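Local coordinates for protein ferulic acid esterase, AmCE1/Fae1A (Anaeromyces mucronatus, PDB 5CXX) that probably hydrolyses feruloyl esters to release ferulic acid, as a CE1-family esterase with the alpha/beta-hydrolase fold, at residues F179-P183 with D222-G226; Y61-L65 with M157-S162; L4-T9 with I244-P249. One frame throughout, in Å; residues are numbered along the deposited sequence.

Contact 1: residues F179-P183 with D222-G226; sequences FAPAP and DSVVG. With FER (3-(4-hydroxy-3-methoxyphenyl)-2-propenoic acid), chain D.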
ATOM      1  N   PHE A 179      -5.977   2.270   0.946  1.00 16.92           N
ATOM      2  CA  PHE A 179      -6.570   3.327   1.772  1.00 16.35           C
ATOM      3  C   PHE A 179      -6.929   4.479   0.866  1.00 16.57           C
ATOM      4  O   PHE A 179      -6.040   5.145   0.315  1.00 17.24           O
ATOM      5  CB  PHE A 179      -5.578   3.750   2.899  1.00 17.24           C
ATOM      6  CG  PHE A 179      -4.861   2.563   3.547  1.00 15.73           C
ATOM      7  CD1 PHE A 179      -5.522   1.352   3.766  1.00 16.41           C
ATOM      8  CD2 PHE A 179      -3.477   2.666   3.864  1.00 17.04           C
ATOM      9  CE1 PHE A 179      -4.860   0.257   4.269  1.00 16.53           C
ATOM     10  CE2 PHE A 179      -2.808   1.565   4.417  1.00 18.20           C
ATOM     11  CZ  PHE A 179      -3.488   0.342   4.617  1.00 16.58           C
ATOM     12  N   ALA A 180      -8.237   4.637   0.647  1.00 16.65           N
ATOM     13  CA  ALA A 180      -8.804   5.680  -0.232  1.00 16.50           C
ATOM     14  C   ALA A 180      -8.257   5.588  -1.652  1.00 17.20           C
ATOM     15  O   ALA A 180      -7.751   6.591  -2.183  1.00 18.21           O
ATOM     16  CB  ALA A 180      -8.582   7.099   0.346  1.00 19.03           C
ATOM     17  N   PRO A 181      -8.410   4.442  -2.313  1.00 17.00           N
ATOM     18  CA  PRO A 181      -7.865   4.300  -3.674  1.00 17.56           C
ATOM     19  C   PRO A 181      -8.489   5.244  -4.727  1.00 20.93           C
ATOM     20  O   PRO A 181      -9.674   5.564  -4.735  1.00 19.88           O
ATOM     21  CB  PRO A 181      -8.184   2.818  -4.023  1.00 16.68           C
ATOM     22  CG  PRO A 181      -9.444   2.477  -3.200  1.00 17.93           C
ATOM     23  CD  PRO A 181      -9.067   3.187  -1.852  1.00 18.79           C
ATOM     24  N   ALA A 182      -7.600   5.708  -5.609  1.00 17.54           N
ATOM     25  CA  ALA A 182      -7.935   6.646  -6.670  1.00 17.49           C
ATOM     26  C   ALA A 182      -8.784   6.005  -7.781  1.00 17.11           C
ATOM     27  O   ALA A 182      -8.704   4.773  -7.985  1.00 18.89           O
ATOM     28  CB  ALA A 182      -6.574   7.201  -7.250  1.00 17.18           C
ATOM     29  N   PRO A 183      -9.484   6.832  -8.556  1.00 19.03           N
ATOM     30  CA  PRO A 183     -10.212   6.319  -9.731  1.00 19.36           C
ATOM     31  C   PRO A 183      -9.289   5.743 -10.776  1.00 19.76           C
ATOM     32  O   PRO A 183      -8.093   6.086 -10.849  1.00 19.45           O
ATOM     33  CB  PRO A 183     -10.912   7.548 -10.312  1.00 21.43           C
ATOM     34  CG  PRO A 183     -10.100   8.769  -9.759  1.00 20.73           C
ATOM     35  CD  PRO A 183      -9.625   8.306  -8.401  1.00 18.18           C
ATOM     36  N   ASP A 222     -14.404  12.108   1.391  1.00 21.01           N
ATOM     37  CA  ASP A 222     -13.106  12.261   0.732  1.00 21.31           C
ATOM     38  C   ASP A 222     -13.347  13.101  -0.536  1.00 24.80           C
ATOM     39  O   ASP A 222     -13.948  12.617  -1.500  1.00 23.61           O
ATOM     40  CB  ASP A 222     -12.491  10.886   0.395  1.00 22.79           C
ATOM     41  CG  ASP A 222     -11.074  11.024  -0.116  1.00 20.97           C
ATOM     42  OD1 ASP A 222     -10.845  11.864  -1.023  1.00 22.30           O
ATOM     43  OD2 ASP A 222     -10.188  10.297   0.359  1.00 20.36           O
ATOM     44  N   SER A 223     -12.805  14.323  -0.517  1.00 22.29           N
ATOM     45  CA  SER A 223     -13.012  15.311  -1.577  1.00 26.28           C
ATOM     46  C   SER A 223     -12.108  15.028  -2.818  1.00 25.98           C
ATOM     47  O   SER A 223     -12.298  15.686  -3.888  1.00 29.45           O
ATOM     48  CB  SER A 223     -12.703  16.722  -1.031  1.00 26.56           C
ATOM     49  OG  SER A 223     -11.364  16.745  -0.607  1.00 32.22           O
ATOM     50  N   VAL A 224     -11.199  14.060  -2.725  1.00 22.37           N
ATOM     51  CA  VAL A 224     -10.237  13.820  -3.806  1.00 20.47           C
ATOM     52  C   VAL A 224     -10.629  12.556  -4.588  1.00 22.63           C
ATOM     53  O   VAL A 224     -10.625  12.614  -5.835  1.00 23.15           O
ATOM     54  CB  VAL A 224      -8.828  13.671  -3.273  1.00 22.52           C
ATOM     55  CG1 VAL A 224      -7.768  13.266  -4.369  1.00 22.13           C
ATOM     56  CG2 VAL A 224      -8.415  14.999  -2.605  1.00 25.19           C
ATOM     57  N   VAL A 225     -10.965  11.466  -3.877  1.00 19.20           N
ATOM     58  CA  VAL A 225     -11.324  10.251  -4.615  1.00 20.72           C
ATOM     59  C   VAL A 225     -12.817   9.892  -4.477  1.00 22.49           C
ATOM     60  O   VAL A 225     -13.247   8.950  -5.098  1.00 19.65           O
ATOM     61  CB  VAL A 225     -10.449   9.014  -4.201  1.00 18.64           C
ATOM     62  CG1 VAL A 225      -8.919   9.323  -4.434  1.00 20.72           C
ATOM     63  CG2 VAL A 225     -10.683   8.556  -2.724  1.00 20.17           C
ATOM     64  N   GLY A 226     -13.567  10.626  -3.651  1.00 20.67           N
ATOM     65  CA  GLY A 226     -15.029  10.526  -3.642  1.00 19.71           C
ATOM     66  C   GLY A 226     -15.540   9.122  -3.410  1.00 22.62           C
ATOM     67  O   GLY A 226     -15.157   8.471  -2.425  1.00 21.27           O
TER
HETATM   68  C4  FER D 301      -7.866  11.366 -10.168  1.00 19.73           C
HETATM   69  C5  FER D 301      -8.043  12.047  -8.928  1.00 21.99           C
HETATM   70  C6  FER D 301      -7.173  11.818  -7.904  1.00 21.00           C
HETATM   71  C3  FER D 301      -6.842  10.406 -10.268  1.00 18.96           C
HETATM   72  C2  FER D 301      -5.943  10.182  -9.261  1.00 18.19           C
HETATM   73  C1  FER D 301      -6.113  10.865  -8.071  1.00 19.78           C
HETATM   74  C10 FER D 301      -5.903   8.691 -11.478  1.00 21.00           C
HETATM   75  C7  FER D 301      -5.119  10.633  -6.985  1.00 20.56           C
HETATM   76  C8  FER D 301      -4.945  11.439  -5.923  1.00 18.94           C
HETATM   77  C9  FER D 301      -3.882  11.062  -4.892  1.00 21.10           C
HETATM   78  O1  FER D 301      -3.142  10.036  -5.012  1.00 19.87           O
HETATM   79  O2  FER D 301      -3.722  11.828  -3.906  1.00 24.99           O
HETATM   80  O4  FER D 301      -8.672  11.512 -11.256  1.00 22.54           O
HETATM   81  O3  FER D 301      -6.801   9.796 -11.487  1.00 20.39           O

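Contact 2: residues Y61-L65 with M157-S162; sequences YLHGL and MGARTS. With FER (3-(4-hydroxy-3-methoxyphenyl)-2-propenoic acid), chain D.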
ATOM      1  N   TYR A  61       4.708  -0.165   1.113  1.00 15.79           N
ATOM      2  CA  TYR A  61       3.649   0.829   1.401  1.00 14.89           C
ATOM      3  C   TYR A  61       3.816   2.015   0.450  1.00 15.44           C
ATOM      4  O   TYR A  61       4.869   2.692   0.489  1.00 16.40           O
ATOM      5  CB  TYR A  61       3.826   1.249   2.867  1.00 17.59           C
ATOM      6  CG  TYR A  61       2.674   2.024   3.513  1.00 15.37           C
ATOM      7  CD1 TYR A  61       1.532   2.462   2.802  1.00 16.46           C
ATOM      8  CD2 TYR A  61       2.756   2.318   4.875  1.00 18.38           C
ATOM      9  CE1 TYR A  61       0.507   3.137   3.492  1.00 17.69           C
ATOM     10  CE2 TYR A  61       1.708   2.999   5.546  1.00 17.74           C
ATOM     11  CZ  TYR A  61       0.618   3.402   4.821  1.00 17.17           C
ATOM     12  OH  TYR A  61      -0.404   4.066   5.458  1.00 18.00           O
ATOM     13  N   LEU A  62       2.812   2.236  -0.395  1.00 14.80           N
ATOM     14  CA  LEU A  62       2.913   3.131  -1.557  1.00 15.30           C
ATOM     15  C   LEU A  62       2.232   4.468  -1.303  1.00 16.62           C
ATOM     16  O   LEU A  62       1.039   4.518  -1.012  1.00 17.70           O
ATOM     17  CB  LEU A  62       2.253   2.450  -2.785  1.00 16.13           C
ATOM     18  CG  LEU A  62       2.654   0.982  -3.060  1.00 15.64           C
ATOM     19  CD1 LEU A  62       2.132   0.627  -4.442  1.00 16.76           C
ATOM     20  CD2 LEU A  62       4.190   0.747  -3.016  1.00 17.19           C
ATOM     21  N   HIS A  63       2.978   5.584  -1.498  1.00 15.11           N
ATOM     22  CA  HIS A  63       2.377   6.899  -1.423  1.00 14.14           C
ATOM     23  C   HIS A  63       1.436   7.238  -2.558  1.00 16.38           C
ATOM     24  O   HIS A  63       1.277   6.484  -3.527  1.00 17.49           O
ATOM     25  CB  HIS A  63       3.531   7.925  -1.402  1.00 17.41           C
ATOM     26  CG  HIS A  63       4.369   7.934  -2.669  1.00 15.98           C
ATOM     27  ND1 HIS A  63       3.915   8.497  -3.848  1.00 16.60           N
ATOM     28  CD2 HIS A  63       5.617   7.466  -2.916  1.00 17.49           C
ATOM     29  CE1 HIS A  63       4.862   8.380  -4.782  1.00 17.68           C
ATOM     30  NE2 HIS A  63       5.900   7.748  -4.245  1.00 17.18           N
ATOM     31  N   GLY A  64       0.819   8.407  -2.444  1.00 16.82           N
ATOM     32  CA  GLY A  64      -0.133   8.868  -3.436  1.00 18.38           C
ATOM     33  C   GLY A  64       0.454   9.755  -4.533  1.00 19.42           C
ATOM     34  O   GLY A  64       1.693   9.914  -4.691  1.00 17.55           O
ATOM     35  N   LEU A  65      -0.448  10.326  -5.312  1.00 17.74           N
ATOM     36  CA  LEU A  65      -0.040  11.120  -6.450  1.00 18.97           C
ATOM     37  C   LEU A  65       0.779  12.311  -5.952  1.00 21.65           C
ATOM     38  O   LEU A  65       0.490  12.904  -4.907  1.00 23.57           O
ATOM     39  CB  LEU A  65      -1.301  11.655  -7.206  1.00 21.88           C
ATOM     40  CG  LEU A  65      -1.211  11.889  -8.691  1.00 24.52           C
ATOM     41  CD1 LEU A  65      -0.956  10.562  -9.419  1.00 22.55           C
ATOM     42  CD2 LEU A  65      -2.478  12.626  -9.147  1.00 23.09           C
ATOM     43  N   MET A 157      -3.490   7.297  -4.966  1.00 17.46           N
ATOM     44  CA  MET A 157      -2.964   6.643  -6.144  1.00 16.25           C
ATOM     45  C   MET A 157      -2.170   5.366  -5.796  1.00 17.62           C
ATOM     46  O   MET A 157      -2.138   4.410  -6.571  1.00 16.68           O
ATOM     47  CB  MET A 157      -2.018   7.629  -6.932  1.00 17.43           C
ATOM     48  CG  MET A 157      -1.705   7.102  -8.344  1.00 15.80           C
ATOM     49  SD  MET A 157      -3.183   7.266  -9.427  1.00 18.32           S
ATOM     50  CE  MET A 157      -2.484   6.749 -11.008  1.00 20.15           C
ATOM     51  N   GLY A 158      -1.490   5.378  -4.650  1.00 15.46           N
ATOM     52  CA  GLY A 158      -0.702   4.199  -4.215  1.00 15.35           C
ATOM     53  C   GLY A 158      -1.637   3.040  -3.823  1.00 15.63           C
ATOM     54  O   GLY A 158      -1.229   1.878  -3.921  1.00 15.97           O
ATOM     55  N   ALA A 159      -2.853   3.374  -3.417  1.00 15.92           N
ATOM     56  CA  ALA A 159      -3.863   2.356  -3.106  1.00 15.29           C
ATOM     57  C   ALA A 159      -4.482   1.767  -4.410  1.00 16.05           C
ATOM     58  O   ALA A 159      -4.768   0.563  -4.469  1.00 17.95           O
ATOM     59  CB  ALA A 159      -4.965   2.998  -2.249  1.00 16.42           C
ATOM     60  N   ARG A 160      -4.728   2.612  -5.406  1.00 15.95           N
ATOM     61  CA  ARG A 160      -5.081   2.117  -6.724  1.00 16.38           C
ATOM     62  C   ARG A 160      -4.009   1.163  -7.241  1.00 16.17           C
ATOM     63  O   ARG A 160      -4.314   0.061  -7.749  1.00 17.05           O
ATOM     64  CB  ARG A 160      -5.294   3.325  -7.676  1.00 17.76           C
ATOM     65  CG  ARG A 160      -4.886   2.979  -9.107  1.00 18.51           C
ATOM     66  CD  ARG A 160      -5.337   4.103 -10.100  1.00 18.42           C
ATOM     67  NE  ARG A 160      -4.522   3.984 -11.295  1.00 19.79           N
ATOM     68  CZ  ARG A 160      -4.835   4.633 -12.427  1.00 20.80           C
ATOM     69  NH1 ARG A 160      -5.941   5.393 -12.500  1.00 18.35           N
ATOM     70  NH2 ARG A 160      -4.021   4.526 -13.484  1.00 18.89           N
ATOM     71  N   THR A 161      -2.737   1.564  -7.055  1.00 16.26           N
ATOM     72  CA  THR A 161      -1.662   0.762  -7.598  1.00 15.42           C
ATOM     73  C   THR A 161      -1.551  -0.544  -6.806  1.00 15.47           C
ATOM     74  O   THR A 161      -1.305  -1.617  -7.390  1.00 17.11           O
ATOM     75  CB  THR A 161      -0.326   1.577  -7.529  1.00 15.17           C
ATOM     76  OG1 THR A 161      -0.540   2.757  -8.350  1.00 18.23           O
ATOM     77  CG2 THR A 161       0.856   0.746  -8.093  1.00 19.30           C
ATOM     78  N   SER A 162      -1.750  -0.477  -5.490  1.00 15.60           N
ATOM     79  CA  SER A 162      -1.715  -1.706  -4.666  0.77 16.22           C
ATOM     80  C   SER A 162      -2.806  -2.692  -5.071  1.00 17.84           C
ATOM     81  O   SER A 162      -2.569  -3.907  -5.139  1.00 17.62           O
ATOM     82  CB  SER A 162      -1.882  -1.372  -3.175  0.77 15.97           C
ATOM     83  OG  SER A 162      -0.765  -0.668  -2.696  0.77 15.26           O
TER
HETATM   84  C4  FER D 301      -7.866  11.366 -10.168  1.00 19.73           C
HETATM   85  C5  FER D 301      -8.043  12.047  -8.928  1.00 21.99           C
HETATM   86  C6  FER D 301      -7.173  11.818  -7.904  1.00 21.00           C
HETATM   87  C3  FER D 301      -6.842  10.406 -10.268  1.00 18.96           C
HETATM   88  C2  FER D 301      -5.943  10.182  -9.261  1.00 18.19           C
HETATM   89  C1  FER D 301      -6.113  10.865  -8.071  1.00 19.78           C
HETATM   90  C10 FER D 301      -5.903   8.691 -11.478  1.00 21.00           C
HETATM   91  C7  FER D 301      -5.119  10.633  -6.985  1.00 20.56           C
HETATM   92  C8  FER D 301      -4.945  11.439  -5.923  1.00 18.94           C
HETATM   93  C9  FER D 301      -3.882  11.062  -4.892  1.00 21.10           C
HETATM   94  O1  FER D 301      -3.142  10.036  -5.012  1.00 19.87           O
HETATM   95  O2  FER D 301      -3.722  11.828  -3.906  1.00 24.99           O
HETATM   96  O4  FER D 301      -8.672  11.512 -11.256  1.00 22.54           O
HETATM   97  O3  FER D 301      -6.801   9.796 -11.487  1.00 20.39           O

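Contact 3: residues L4-T9 with I244-P249; sequences LQISNT and IWFEVP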
ATOM      1  N   LEU A   4     -11.325 -11.368  13.688  1.00 84.90           N
ATOM      2  CA  LEU A   4     -11.190 -10.080  13.052  1.00 75.06           C
ATOM      3  C   LEU A   4     -12.181  -9.070  13.596  1.00 63.29           C
ATOM      4  O   LEU A   4     -13.348  -9.244  13.435  1.00 63.71           O
ATOM      5  CB  LEU A   4     -11.465 -10.332  11.579  1.00 75.68           C
ATOM      6  CG  LEU A   4     -11.562  -9.246  10.532  1.00 75.23           C
ATOM      7  CD1 LEU A   4     -10.164  -8.751  10.190  1.00 74.64           C
ATOM      8  CD2 LEU A   4     -12.246  -9.787   9.296  1.00 74.16           C
ATOM      9  N   GLN A   5     -11.724  -8.009  14.225  1.00 52.26           N
ATOM     10  CA  GLN A   5     -12.652  -6.945  14.671  1.00 47.73           C
ATOM     11  C   GLN A   5     -12.313  -5.577  14.033  1.00 36.07           C
ATOM     12  O   GLN A   5     -11.479  -4.861  14.530  1.00 43.75           O
ATOM     13  CB  GLN A   5     -12.658  -6.794  16.192  1.00 59.42           C
ATOM     14  CG  GLN A   5     -12.330  -8.056  16.967  1.00 69.01           C
ATOM     15  CD  GLN A   5     -10.889  -8.062  17.469  1.00 74.75           C
ATOM     16  OE1 GLN A   5      -9.947  -7.762  16.723  1.00 74.63           O
ATOM     17  NE2 GLN A   5     -10.714  -8.430  18.739  1.00 78.21           N
ATOM     18  N   ILE A   6     -12.958  -5.272  12.913  1.00 29.67           N
ATOM     19  CA  ILE A   6     -12.621  -4.073  12.167  1.00 24.12           C
ATOM     20  C   ILE A   6     -13.115  -2.854  12.933  1.00 23.56           C
ATOM     21  O   ILE A   6     -14.277  -2.856  13.413  1.00 27.46           O
ATOM     22  CB  ILE A   6     -13.274  -4.164  10.759  1.00 25.18           C
ATOM     23  CG1 ILE A   6     -12.741  -5.409  10.027  1.00 31.24           C
ATOM     24  CG2 ILE A   6     -13.089  -2.878   9.987  1.00 25.82           C
ATOM     25  CD1 ILE A   6     -11.229  -5.288   9.744  1.00 32.68           C
ATOM     26  N   SER A   7     -12.252  -1.837  13.026  1.00 23.93           N
ATOM     27  CA  SER A   7     -12.668  -0.605  13.670  0.58 26.61           C
ATOM     28  C   SER A   7     -12.597   0.524  12.666  1.00 25.48           C
ATOM     29  O   SER A   7     -11.760   0.530  11.780  1.00 28.16           O
ATOM     30  CB  SER A   7     -11.791  -0.247  14.839  0.58 30.15           C
ATOM     31  OG  SER A   7     -10.496  -0.137  14.354  0.58 28.48           O
ATOM     32  N   ASN A   8     -13.517   1.459  12.809  1.00 22.52           N
ATOM     33  CA  ASN A   8     -13.580   2.500  11.779  1.00 22.45           C
ATOM     34  C   ASN A   8     -12.686   3.686  12.065  1.00 26.69           C
ATOM     35  O   ASN A   8     -12.709   4.629  11.310  1.00 24.56           O
ATOM     36  CB  ASN A   8     -15.009   2.969  11.541  1.00 23.04           C
ATOM     37  CG  ASN A   8     -15.663   3.558  12.737  1.00 25.20           C
ATOM     38  OD1 ASN A   8     -15.026   3.781  13.773  1.00 27.59           O
ATOM     39  ND2 ASN A   8     -16.957   3.864  12.601  1.00 25.82           N
ATOM     40  N   THR A   9     -11.910   3.609  13.129  1.00 23.94           N
ATOM     41  CA  THR A   9     -10.851   4.598  13.374  0.64 23.65           C
ATOM     42  C   THR A   9      -9.639   3.930  14.000  1.00 24.00           C
ATOM     43  O   THR A   9      -9.709   2.811  14.521  1.00 26.26           O
ATOM     44  CB  THR A   9     -11.295   5.730  14.327  0.64 25.53           C
ATOM     45  OG1 THR A   9     -11.447   5.178  15.640  0.64 27.56           O
ATOM     46  CG2 THR A   9     -12.612   6.412  13.825  0.64 25.69           C
ATOM     47  N   ILE A 244     -12.427  -6.899   2.785  1.00 22.55           N
ATOM     48  CA  ILE A 244     -12.962  -6.094   3.842  1.00 20.15           C
ATOM     49  C   ILE A 244     -13.150  -4.681   3.338  1.00 21.48           C
ATOM     50  O   ILE A 244     -12.217  -4.150   2.694  1.00 20.88           O
ATOM     51  CB  ILE A 244     -11.926  -6.034   4.991  1.00 21.34           C
ATOM     52  CG1 ILE A 244     -11.758  -7.448   5.595  1.00 25.77           C
ATOM     53  CG2 ILE A 244     -12.283  -4.967   6.053  1.00 25.82           C
ATOM     54  CD1 ILE A 244     -10.398  -7.575   6.427  1.00 25.58           C
ATOM     55  N   TRP A 245     -14.287  -4.078   3.654  1.00 24.04           N
ATOM     56  CA  TRP A 245     -14.546  -2.699   3.275  1.00 18.79           C
ATOM     57  C   TRP A 245     -15.144  -1.951   4.462  1.00 17.84           C
ATOM     58  O   TRP A 245     -16.047  -2.499   5.115  1.00 22.27           O
ATOM     59  CB  TRP A 245     -15.518  -2.671   2.073  1.00 22.41           C
ATOM     60  CG  TRP A 245     -16.301  -1.373   1.892  1.00 21.66           C
ATOM     61  CD1 TRP A 245     -17.644  -1.230   2.058  1.00 25.01           C
ATOM     62  CD2 TRP A 245     -15.814  -0.061   1.435  1.00 19.56           C
ATOM     63  NE1 TRP A 245     -18.052   0.055   1.758  1.00 23.00           N
ATOM     64  CE2 TRP A 245     -16.953   0.798   1.405  1.00 19.77           C
ATOM     65  CE3 TRP A 245     -14.557   0.469   1.115  1.00 21.33           C
ATOM     66  CZ2 TRP A 245     -16.884   2.118   1.010  1.00 22.46           C
ATOM     67  CZ3 TRP A 245     -14.480   1.836   0.737  1.00 21.33           C
ATOM     68  CH2 TRP A 245     -15.638   2.625   0.677  1.00 20.59           C
ATOM     69  N   PHE A 246     -14.616  -0.724   4.712  1.00 19.30           N
ATOM     70  CA  PHE A 246     -15.292   0.113   5.707  1.00 20.61           C
ATOM     71  C   PHE A 246     -15.003   1.570   5.445  1.00 20.67           C
ATOM     72  O   PHE A 246     -14.032   1.904   4.744  1.00 20.48           O
ATOM     73  CB  PHE A 246     -14.872  -0.238   7.156  1.00 18.83           C
ATOM     74  CG  PHE A 246     -13.424   0.096   7.487  1.00 18.76           C
ATOM     75  CD1 PHE A 246     -12.421  -0.825   7.188  1.00 19.68           C
ATOM     76  CD2 PHE A 246     -13.081   1.335   8.045  1.00 20.71           C
ATOM     77  CE1 PHE A 246     -11.066  -0.545   7.448  1.00 21.09           C
ATOM     78  CE2 PHE A 246     -11.682   1.637   8.335  1.00 19.03           C
ATOM     79  CZ  PHE A 246     -10.710   0.677   8.014  1.00 20.23           C
ATOM     80  N   GLU A 247     -15.849   2.421   6.030  1.00 19.09           N
ATOM     81  CA  GLU A 247     -15.702   3.896   5.838  1.00 19.58           C
ATOM     82  C   GLU A 247     -15.402   4.558   7.153  1.00 21.64           C
ATOM     83  O   GLU A 247     -15.931   4.193   8.192  1.00 21.85           O
ATOM     84  CB  GLU A 247     -16.977   4.493   5.185  1.00 20.90           C
ATOM     85  CG  GLU A 247     -17.153   3.967   3.789  1.00 20.88           C
ATOM     86  CD  GLU A 247     -18.448   4.486   3.204  1.00 24.38           C
ATOM     87  OE1 GLU A 247     -19.555   4.015   3.541  1.00 25.76           O
ATOM     88  OE2 GLU A 247     -18.403   5.354   2.338  1.00 28.04           O
ATOM     89  N   VAL A 248     -14.551   5.584   7.106  1.00 19.61           N
ATOM     90  CA  VAL A 248     -14.150   6.288   8.317  1.00 19.68           C
ATOM     91  C   VAL A 248     -15.026   7.516   8.456  1.00 22.37           C
ATOM     92  O   VAL A 248     -15.026   8.372   7.561  1.00 21.99           O
ATOM     93  CB  VAL A 248     -12.663   6.697   8.210  1.00 19.83           C
ATOM     94  CG1 VAL A 248     -12.275   7.415   9.494  1.00 20.70           C
ATOM     95  CG2 VAL A 248     -11.818   5.392   7.966  1.00 21.68           C
ATOM     96  N   PRO A 249     -15.862   7.579   9.507  1.00 22.46           N
ATOM     97  CA  PRO A 249     -16.916   8.594   9.506  1.00 21.37           C
ATOM     98  C   PRO A 249     -16.385  10.048   9.617  1.00 23.19           C
ATOM     99  O   PRO A 249     -15.590  10.309  10.534  1.00 25.39           O
ATOM    100  CB  PRO A 249     -17.783   8.218  10.730  1.00 25.93           C
ATOM    101  CG  PRO A 249     -16.894   7.433  11.573  1.00 25.70           C
ATOM    102  CD  PRO A 249     -15.956   6.679  10.668  1.00 24.77           C
TER

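Contact 1: residues F179-P183 with D222-G226
Ala180 and Val225 meet beside the ferulic acid pocket, the probable active site of this alpha/beta-hydrolase fold, where the loops after strands 175-179 and 213-219 come together. Val225 CG2 lies 3.6 Å from Ala180 O, and Val225 CG1 lies 3.6 Å from Ala182 CA. Its CB sits against Pro181 O, a buried carbonyl oxygen with no polar partner in the model. Beside it, Ala180 CB packs on Asp222 OD2 at 3.6 Å. The carboxylate is held from within its own turn. Val224 N reaches Asp222 OD1 at 2.8 Å, nearly along the C-O axis, which makes an Asx turn. Val225 N reaches Asp222 OD1 too, at 2.9 Å, from 52° above the carboxylate plane. This fixes the rotation of the group and leaves OD2 for ND1 of His253. With an alanine in place of Asp222, the two backbone N-H groups and His253 would probably be left without their acceptor. Ferulic acid lies along both loops. Pro183 CG is 3.4 Å from its O4, and Val224 CG1 is 3.7 Å from its C8. The chemistry is consistent with Asp222 as the acid of a Ser156-His253-Asp222 triad, set in an apolar wall that also borders the ligand.

Contact 2: residues Y61-L65 with M157-S162
Met157 packs against Leu65 at the start of helix 157-168, just past the probable nucleophile elbow at Ser156. Met157 N donates to O1 of ferulic acid at 2.8 Å. Leu65 N donates to the same O1 at 2.7 Å and is nearly straight, at 172°. Two backbone N-H groups from separate segments thus grip one carboxylate oxygen, as in the oxyanion hole of alpha/beta-hydrolases. The Met157 side chain starts with CG anti to the backbone N (chi1 -167°), where CG meets Leu65 CD1 at 3.7 Å. It then bends, so that SD approaches the methoxy carbon C10 of the ligand and CE lies over a face of the Arg160 guanidinium. Gly158 comes next, with CA only 3.1 Å from His63 O. A beta carbon here would clash with Leu62 O and His63 O, so glycine lets the helix sit close to the loop. Thr161 then puts CG2 against Leu62 CD1, while its OG1 and N reach Met157 O from opposite faces of the carbonyl plane. Ser162 closes the segment. In one of its two deposited conformers, Ser162 OG bonds to Gly158 O at 2.9 Å and lies 3.6 Å from Leu62 CD1.

Contact 3: residues L4-T9 with I244-P249
Ile6 and Ser7 lie against the ring of Phe246, at the middle of the contact. Ile6 CG2 comes in obliquely, 3.5 Å from Phe246 CD1. Ser7 O stands over one face of the ring, 3.6 Å from Phe246 CE2. With chi1 at -60°, Ile6 CG2 is anti to the backbone N and faces Phe246, while CG1 carries Ile6 CD1 to Ile244 CG2 at 3.9 Å. Leu4 meets the far end of Ile244 tip to tip, CD1 to CD1 at 3.9 Å, but Leu4 is poorly ordered. Toward the other end, Asn8 O sits between the two methyls of Val248, 3.4 Å from CG1 and 3.5 Å from CG2. The Asn8 and Pro249 side chains cross at about a right angle, with Asn8 ND2 3.6 Å from Pro249 CD. The two segments run in similar directions, 25° apart, yet they join through side chains and carbonyl oxygens, not by strand pairing. Helix 255-266 backs the arrangement. Its Asn264 ND2 donates to Ser7 O, and the Asn264 side chain touches both Ile6 and Phe246. Strand 244-248 is itself held by backbone bonds to strand 213-219. The N-terminal segment therefore lies over the outermost strand of the central, mostly parallel sheet of the alpha/beta-hydrolase fold.

Contacts 1 and 2 share the ferulic acid pocket, with centres 11 Å apart. They touch directly. Pro183 O of contact 1 lies 2.8 Å from Arg160 NH1 of contact 2, a probable hydrogen bond, and Pro181 CA packs on Ala159 CB at 3.5 Å. Contact 2 holds the carboxylate of the ligand and also meets the methoxy carbon, while contact 1 borders the ring and the propenoic chain. Asp190 and His196 add further hydrogen bonds to it. Contact 3 stands apart, its centre about 16 Å from that of contact 1 and about 19 Å from that of contact 2. The central sheet relates them: strand 213-219, which leads into residues 222-226, is the sheet neighbour of the contact 3 strand.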